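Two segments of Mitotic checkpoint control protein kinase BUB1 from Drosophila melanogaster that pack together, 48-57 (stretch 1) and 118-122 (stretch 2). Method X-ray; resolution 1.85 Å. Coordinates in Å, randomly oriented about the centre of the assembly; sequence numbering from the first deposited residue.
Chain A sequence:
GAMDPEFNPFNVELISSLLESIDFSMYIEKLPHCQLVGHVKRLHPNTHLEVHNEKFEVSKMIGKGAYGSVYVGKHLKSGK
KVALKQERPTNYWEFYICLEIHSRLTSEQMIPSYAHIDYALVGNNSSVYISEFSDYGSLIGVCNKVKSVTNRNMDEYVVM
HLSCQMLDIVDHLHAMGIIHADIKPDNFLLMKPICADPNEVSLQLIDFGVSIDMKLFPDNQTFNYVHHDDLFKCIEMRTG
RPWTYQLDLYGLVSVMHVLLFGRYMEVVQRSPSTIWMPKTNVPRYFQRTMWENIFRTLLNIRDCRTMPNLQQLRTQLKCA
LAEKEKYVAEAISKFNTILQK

Stretch 1, residues 48-57: HLEVHNEKFE
Stretch 2 (118-122) DYALV

A β-hairpin can pack against a strand from a distant part of the chain chiefly through side chains, and residues 48-57 and 118-122 of this kinase are a compact example. Strand 48-51 pairs with strand 54-57 as an antiparallel hairpin. Its backbone hydrogen bonds run from L49 N to F56 O (2.9 Å), F56 N to L49 O (2.7 Å), V51 N to E54 O (2.9 Å) and E54 N to V51 O (3.0 Å). A type II' turn from V51 to E54 closes it, with H52 at phi/psi 59/-117° and N53 at -90/-8°. The strand residues are extended, for example -143/139° at L49, -121/106° at V51, -92/127° at E54 and -128/141° at F56.

Strand 119-122 crosses strand 48-51 at 96°, with the axes 7.7 Å apart at closest approach. In register, V51 lies nearest L121, their CA atoms 6.3 Å apart. The strands cross steeply, and no hydrogen bond joins the stretches; the contact, burying 339 Å² in all, is built chiefly from apolar surface. Alternation along each extended strand supplies it: L49, V51, E54 and F56 point their CA-to-CB bonds toward the other stretch, as do Y119 and L121, whereas E50 and A120 point away.

Y119 (phi/psi -147/149°) covers the most surface. Its side chain, with chi1 -66° (m) and chi2 98°, reaches the hairpin beside V51, F56 and E54. The edge of F56, itself m at chi1 -61° with chi2 82°, is directed toward the face of Y119 in an offset edge-to-face pair, with centroids 5.6 Å apart and planes at 69°. F56 CZ comes within 3.5 Å of Y119 CD1: the usual attraction of edge hydrogens for a π face, here offset, with F56 CZ beyond the rim of the Y119 ring. Farther along the ring, E54 (chi1 -46°, chi2 -60°, both m) has CG as its closest atom to Y119 OH, at 3.4 Å; its OE2 is hydrogen-bonded elsewhere in the structure.

V51, in the t rotamer (chi1 -177°), bridges successive residues of the crossing strand. Both methyls lie against Y119 CB, V51 CG1 at 4.1 Å and V51 CG2 at 4.2 Å; V51 CG1 is also 4.0 Å from A120 O, and V51 CG2 4.4 Å from L121 CB.

L121 (-108/116°; chi1 -171°, t; chi2 63°, p) extends the apolar contact to L49, which has the same t,p rotamer: L49 CD1 and L121 CD2 meet at 3.8 Å, a van der Waals contact. L121 CD1 also approaches E50 O at 4.1 Å, so even an outward-facing residue contributes backbone to the packing.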

# COMPACT_ATOMS: atom_id res chain seq x y z
N HIS A 48 3.73 22.00 18.24
CA HIS A 48 4.99 21.72 17.57
C HIS A 48 5.64 20.48 18.15
O HIS A 48 5.35 20.07 19.27
CB HIS A 48 5.93 22.92 17.66
CG HIS A 48 5.39 24.15 17.00
ND1 HIS A 48 4.38 24.91 17.55
CD2 HIS A 48 5.71 24.75 15.83
CE1 HIS A 48 4.10 25.92 16.75
NE2 HIS A 48 4.89 25.85 15.70
N LEU A 49 6.52 19.88 17.36
CA LEU A 49 7.16 18.64 17.73
C LEU A 49 8.59 18.71 17.23
O LEU A 49 8.84 19.19 16.13
CB LEU A 49 6.44 17.46 17.07
CG LEU A 49 7.01 16.06 17.32
CD1 LEU A 49 6.97 15.76 18.79
CD2 LEU A 49 6.23 15.01 16.56
N GLU A 50 9.52 18.24 18.05
CA GLU A 50 10.91 18.21 17.64
C GLU A 50 11.47 16.80 17.57
O GLU A 50 11.21 15.97 18.44
CB GLU A 50 11.77 19.06 18.58
CG GLU A 50 11.47 20.55 18.52
CD GLU A 50 12.53 21.38 19.23
OE1 GLU A 50 13.45 21.88 18.55
OE2 GLU A 50 12.44 21.54 20.47
N VAL A 51 12.24 16.52 16.52
CA VAL A 51 13.06 15.33 16.48
C VAL A 51 14.49 15.83 16.30
O VAL A 51 14.86 16.28 15.21
CB VAL A 51 12.69 14.38 15.33
CG1 VAL A 51 13.54 13.13 15.38
CG2 VAL A 51 11.21 14.01 15.40
N HIS A 52 15.27 15.77 17.37
CA HIS A 52 16.62 16.32 17.38
C HIS A 52 16.61 17.82 17.07
O HIS A 52 16.05 18.60 17.82
CB HIS A 52 17.52 15.56 16.40
CG HIS A 52 17.82 14.15 16.81
ND1 HIS A 52 18.27 13.83 18.08
CD2 HIS A 52 17.74 12.98 16.14
CE1 HIS A 52 18.45 12.53 18.16
NE2 HIS A 52 18.14 11.99 16.99
N ASN A 53 17.24 18.21 15.96
CA ASN A 53 17.30 19.62 15.58
C ASN A 53 16.12 20.07 14.71
O ASN A 53 15.95 21.26 14.44
CB ASN A 53 18.62 19.94 14.87
CG ASN A 53 19.79 20.07 15.84
OD1 ASN A 53 19.67 20.69 16.90
ND2 ASN A 53 20.92 19.48 15.48
N GLU A 54 15.31 19.11 14.28
CA GLU A 54 14.23 19.39 13.34
C GLU A 54 12.91 19.70 14.05
O GLU A 54 12.47 18.93 14.90
CB GLU A 54 14.06 18.21 12.38
CG GLU A 54 15.39 17.70 11.82
CD GLU A 54 16.14 18.77 11.04
OE1 GLU A 54 17.38 18.83 11.17
OE2 GLU A 54 15.50 19.54 10.30
N LYS A 55 12.31 20.83 13.70
CA LYS A 55 11.03 21.24 14.29
C LYS A 55 9.88 21.10 13.30
O LYS A 55 10.03 21.40 12.11
CB LYS A 55 11.09 22.67 14.82
CG LYS A 55 9.74 23.21 15.30
CD LYS A 55 9.84 24.62 15.83
CE LYS A 55 10.58 24.66 17.15
NZ LYS A 55 10.54 26.01 17.77
N PHE A 56 8.73 20.63 13.79
CA PHE A 56 7.58 20.39 12.94
C PHE A 56 6.36 21.09 13.51
O PHE A 56 6.18 21.14 14.72
CB PHE A 56 7.29 18.89 12.85
CG PHE A 56 8.41 18.09 12.26
CD1 PHE A 56 9.49 17.71 13.04
CD2 PHE A 56 8.37 17.71 10.93
CE1 PHE A 56 10.53 16.96 12.49
CE2 PHE A 56 9.39 16.96 10.37
CZ PHE A 56 10.47 16.58 11.15
N GLU A 57 5.53 21.65 12.63
CA GLU A 57 4.19 22.08 13.04
C GLU A 57 3.35 20.82 13.05
O GLU A 57 3.46 20.01 12.13
CB GLU A 57 3.59 23.04 12.01
CG GLU A 57 4.16 24.44 11.96
CD GLU A 57 3.58 25.23 10.80
OE1 GLU A 57 2.87 24.62 9.97
OE2 GLU A 57 3.83 26.45 10.71
N ASP A 118 11.05 9.75 7.34
CA ASP A 118 12.05 10.80 7.37
C ASP A 118 12.65 10.94 8.77
O ASP A 118 13.85 11.19 8.92
CB ASP A 118 11.45 12.15 6.95
CG ASP A 118 11.04 12.18 5.49
OD1 ASP A 118 11.47 11.31 4.71
OD2 ASP A 118 10.28 13.11 5.13
N TYR A 119 11.79 10.82 9.78
CA TYR A 119 12.20 10.96 11.17
C TYR A 119 11.38 10.04 12.06
O TYR A 119 10.21 9.74 11.76
CB TYR A 119 12.05 12.41 11.64
CG TYR A 119 13.00 13.35 10.92
CD1 TYR A 119 12.57 14.10 9.83
CD2 TYR A 119 14.32 13.46 11.32
CE1 TYR A 119 13.44 14.94 9.16
CE2 TYR A 119 15.20 14.30 10.66
CZ TYR A 119 14.75 15.04 9.59
OH TYR A 119 15.63 15.87 8.94
N ALA A 120 12.00 9.58 13.14
CA ALA A 120 11.34 8.68 14.08
C ALA A 120 11.55 9.15 15.51
O ALA A 120 12.69 9.31 15.96
CB ALA A 120 11.85 7.25 13.92
N LEU A 121 10.46 9.36 16.23
CA LEU A 121 10.54 9.65 17.65
C LEU A 121 10.04 8.40 18.36
O LEU A 121 8.88 8.02 18.21
CB LEU A 121 9.68 10.86 17.99
CG LEU A 121 9.79 11.46 19.39
CD1 LEU A 121 11.20 12.00 19.62
CD2 LEU A 121 8.75 12.55 19.58
N VAL A 122 10.92 7.76 19.12
CA VAL A 122 10.63 6.46 19.71
C VAL A 122 10.72 6.47 21.23
O VAL A 122 11.82 6.53 21.80
CB VAL A 122 11.58 5.38 19.13
CG1 VAL A 122 11.27 4.03 19.72
CG2 VAL A 122 11.44 5.33 17.61